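Local atomic coordinates of putative cell invasion protein with MAC/Perforin domain (Bacteroides thetaiotaomicron VPI-5482, PDB entry 3KK7), a protein that belongs to the membrane-attack complex/perforin family and is a putative cell invasion protein of a human gut symbiont. Residues S163-N168 against M335-D340. Residues are numbered along the deposited sequence; the frame is centred on the assembly and turned at random.
Sequences SIEVVN and MIDLQD
In the MACPF domain, the short strand 334-338 pairs antiparallel with strand 211-218 and sets two of its residues against the long, bent strand 157-173. The strands 163-168 and 335-338 cross steeply, their N-to-C directions 107° apart, so side chains rather than backbone pairing join them. Starting from the N-terminal end of 335-340, Met335 turns to Leu213 and Tyr216 of the paired strand, and the contact begins at Ile336. Its CG1 sits in the crowded position between backbone N and carbonyl carbon (chi1 62°), and from there the chain extends so that CD1 rests on the 163-168 strand. Ile336 CD1 lies 3.6 Å from Val166 O. Beside it, Ile336 CD1 crosses Val167 CG2 obliquely at 4.0 Å, and Glu165 CB is 4.1 Å from the same Ile336 CD1. Ile336 O accepts a hydrogen bond from Arg221 NH1. Next comes Asp337, where the acids meet: Asp337 OD2 is 2.6 Å from Glu165 OE2 and 3.2 Å from Glu165 OE1, with the carboxylate planes 84° apart. Glu165 gets there with CG anti to its carbonyl carbon and an extended chain beyond. Lys104 NZ forms a salt bridge to Asp337 OD2, while Asp337 OD1, through its anti lone pair, accepts a bond from Leu338 N at 2.8 Å, which helps set the turn of the carboxylate. Ser163 OG gives Glu165 OE2 a weak hydrogen bond. An alanine in place of Asp337 would take away the carboxylate that pairs with Lys104 and faces Glu165, and would probably leave the backbone at Leu338 less firmly held. Two buried acids this close would repel if both were ionised; one probably carries a proton, its pKa likely raised by the other, while Lys104, and more weakly Arg221 through long ion pairs, would probably temper the shift.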
ATOM      1  N   SER A 163      -7.406  -2.289 -25.149  1.00 23.04           N
ATOM      2  CA  SER A 163      -7.960  -3.361 -24.341  1.00 23.76           C
ATOM      3  C   SER A 163      -9.182  -3.968 -25.002  1.00 23.80           C
ATOM      4  O   SER A 163     -10.096  -3.263 -25.434  1.00 24.61           O
ATOM      5  CB  SER A 163      -8.305  -2.883 -22.940  1.00 23.86           C
ATOM      6  OG  SER A 163      -8.504  -3.997 -22.086  1.00 25.95           O
ATOM      7  N   ILE A 164      -9.178  -5.286 -25.097  1.00 23.77           N
ATOM      8  CA  ILE A 164     -10.246  -6.031 -25.736  1.00 23.91           C
ATOM      9  C   ILE A 164     -10.645  -7.044 -24.698  1.00 24.29           C
ATOM     10  O   ILE A 164      -9.825  -7.893 -24.333  1.00 24.15           O
ATOM     11  CB  ILE A 164      -9.740  -6.728 -27.021  1.00 23.79           C
ATOM     12  CG1 ILE A 164      -9.264  -5.671 -28.014  1.00 23.62           C
ATOM     13  CG2 ILE A 164     -10.817  -7.628 -27.640  1.00 22.28           C
ATOM     14  CD1 ILE A 164      -8.844  -6.208 -29.343  1.00 23.20           C
ATOM     15  N   GLU A 165     -11.879  -6.944 -24.214  1.00 24.54           N
ATOM     16  CA  GLU A 165     -12.332  -7.736 -23.065  1.00 25.25           C
ATOM     17  C   GLU A 165     -13.652  -8.446 -23.320  1.00 24.79           C
ATOM     18  O   GLU A 165     -14.647  -7.827 -23.747  1.00 24.50           O
ATOM     19  CB  GLU A 165     -12.508  -6.830 -21.838  1.00 25.21           C
ATOM     20  CG  GLU A 165     -11.267  -6.080 -21.506  1.00 28.16           C
ATOM     21  CD  GLU A 165     -11.329  -5.277 -20.222  1.00 30.44           C
ATOM     22  OE1 GLU A 165     -12.420  -4.825 -19.781  1.00 32.98           O
ATOM     23  OE2 GLU A 165     -10.237  -5.084 -19.673  1.00 29.84           O
ATOM     24  N   VAL A 166     -13.671  -9.742 -23.058  1.00 24.41           N
ATOM     25  CA  VAL A 166     -14.936 -10.436 -22.977  1.00 24.58           C
ATOM     26  C   VAL A 166     -15.222 -10.580 -21.482  1.00 24.92           C
ATOM     27  O   VAL A 166     -14.473 -11.223 -20.741  1.00 24.55           O
ATOM     28  CB  VAL A 166     -14.909 -11.741 -23.698  1.00 24.46           C
ATOM     29  CG1 VAL A 166     -16.301 -12.401 -23.607  1.00 23.10           C
ATOM     30  CG2 VAL A 166     -14.525 -11.483 -25.122  1.00 24.58           C
ATOM     31  N   VAL A 167     -16.266  -9.902 -21.030  1.00 25.33           N
ATOM     32  CA  VAL A 167     -16.529  -9.811 -19.615  1.00 25.39           C
ATOM     33  C   VAL A 167     -17.642 -10.776 -19.291  1.00 26.89           C
ATOM     34  O   VAL A 167     -18.696 -10.813 -19.952  1.00 26.47           O
ATOM     35  CB  VAL A 167     -16.838  -8.369 -19.175  1.00 25.34           C
ATOM     36  CG1 VAL A 167     -17.199  -8.324 -17.708  1.00 23.00           C
ATOM     37  CG2 VAL A 167     -15.631  -7.482 -19.468  1.00 21.91           C
ATOM     38  N   ASN A 168     -17.374 -11.588 -18.279  1.00 28.05           N
ATOM     39  CA  ASN A 168     -18.311 -12.614 -17.910  1.00 29.39           C
ATOM     40  C   ASN A 168     -18.784 -12.539 -16.475  1.00 29.31           C
ATOM     41  O   ASN A 168     -19.870 -13.007 -16.156  1.00 29.54           O
ATOM     42  CB  ASN A 168     -17.688 -13.958 -18.175  1.00 29.90           C
ATOM     43  CG  ASN A 168     -18.706 -15.010 -18.405  1.00 31.81           C
ATOM     44  OD1 ASN A 168     -19.415 -14.983 -19.426  1.00 37.55           O
ATOM     45  ND2 ASN A 168     -18.796 -15.959 -17.476  1.00 33.21           N
HETATM   46  N   MSE A 335      -8.989 -12.997 -13.742  1.00 25.45           N
HETATM   47  CA  MSE A 335      -9.182 -11.572 -13.473  1.00 25.97           C
HETATM   48  C   MSE A 335      -8.641 -10.754 -14.656  1.00 25.90           C
HETATM   49  O   MSE A 335      -7.487 -10.910 -15.016  1.00 25.66           O
HETATM   50  CB  MSE A 335      -8.456 -11.164 -12.198  1.00 26.29           C
HETATM   51  CG  MSE A 335      -8.519  -9.663 -11.893  1.00 26.31           C
HETATM   52 SE   MSE A 335      -7.729  -9.324 -10.163  0.75 25.44          SE
HETATM   53  CE  MSE A 335      -6.130  -8.339 -10.653  1.00 26.68           C
ATOM     54  N   ILE A 336      -9.467  -9.873 -15.230  1.00 25.82           N
ATOM     55  CA  ILE A 336      -9.085  -9.119 -16.417  1.00 25.33           C
ATOM     56  C   ILE A 336      -9.114  -7.578 -16.333  1.00 25.65           C
ATOM     57  O   ILE A 336      -8.573  -6.912 -17.222  1.00 25.00           O
ATOM     58  CB  ILE A 336      -9.919  -9.560 -17.609  1.00 25.27           C
ATOM     59  CG1 ILE A 336     -11.399  -9.290 -17.368  1.00 25.74           C
ATOM     60  CG2 ILE A 336      -9.666 -11.014 -17.889  1.00 24.09           C
ATOM     61  CD1 ILE A 336     -12.248  -9.356 -18.631  1.00 24.14           C
ATOM     62  N   ASP A 337      -9.732  -7.004 -15.302  1.00 25.87           N
ATOM     63  CA  ASP A 337      -9.799  -5.532 -15.157  1.00 25.95           C
ATOM     64  C   ASP A 337     -10.357  -5.233 -13.786  1.00 25.96           C
ATOM     65  O   ASP A 337     -10.826  -6.139 -13.098  1.00 25.95           O
ATOM     66  CB  ASP A 337     -10.696  -4.885 -16.230  1.00 26.07           C
ATOM     67  CG  ASP A 337     -10.180  -3.510 -16.713  1.00 27.54           C
ATOM     68  OD1 ASP A 337      -9.582  -2.787 -15.877  1.00 28.09           O
ATOM     69  OD2 ASP A 337     -10.393  -3.149 -17.915  1.00 26.28           O
ATOM     70  N   LEU A 338     -10.317  -3.967 -13.398  1.00 25.72           N
ATOM     71  CA  LEU A 338     -10.732  -3.550 -12.067  1.00 25.42           C
ATOM     72  C   LEU A 338     -12.006  -2.694 -12.135  1.00 25.30           C
ATOM     73  O   LEU A 338     -12.221  -1.960 -13.084  1.00 24.46           O
ATOM     74  CB  LEU A 338      -9.616  -2.750 -11.394  1.00 25.29           C
ATOM     75  CG  LEU A 338      -8.301  -3.493 -11.135  1.00 26.44           C
ATOM     76  CD1 LEU A 338      -7.195  -2.523 -10.741  1.00 26.67           C
ATOM     77  CD2 LEU A 338      -8.458  -4.569 -10.053  1.00 26.93           C
ATOM     78  N   GLN A 339     -12.849  -2.831 -11.115  1.00 24.95           N
ATOM     79  CA  GLN A 339     -14.006  -1.986 -10.930  1.00 24.54           C
ATOM     80  C   GLN A 339     -13.543  -0.667 -10.380  1.00 24.24           C
ATOM     81  O   GLN A 339     -12.512  -0.598  -9.716  1.00 23.92           O
ATOM     82  CB  GLN A 339     -14.954  -2.598  -9.897  1.00 24.38           C
ATOM     83  CG  GLN A 339     -15.619  -3.854 -10.343  1.00 22.93           C
ATOM     84  CD  GLN A 339     -16.580  -4.395  -9.296  1.00 22.05           C
ATOM     85  OE1 GLN A 339     -17.283  -3.623  -8.611  1.00 18.46           O
ATOM     86  NE2 GLN A 339     -16.655  -5.734  -9.196  1.00 18.67           N
ATOM     87  N   ASP A 340     -14.314   0.378 -10.628  1.00 24.13           N
ATOM     88  CA  ASP A 340     -14.005   1.657 -10.021  1.00 24.04           C
ATOM     89  C   ASP A 340     -13.994   1.434  -8.511  1.00 23.88           C
ATOM     90  O   ASP A 340     -14.883   0.790  -7.953  1.00 23.76           O
ATOM     91  CB  ASP A 340     -15.028   2.730 -10.389  1.00 23.86           C
ATOM     92  CG  ASP A 340     -14.991   3.119 -11.870  1.00 24.48           C
ATOM     93  OD1 ASP A 340     -14.145   2.632 -12.642  1.00 24.78           O
ATOM     94  OD2 ASP A 340     -15.849   3.927 -12.264  1.00 26.03           O
TER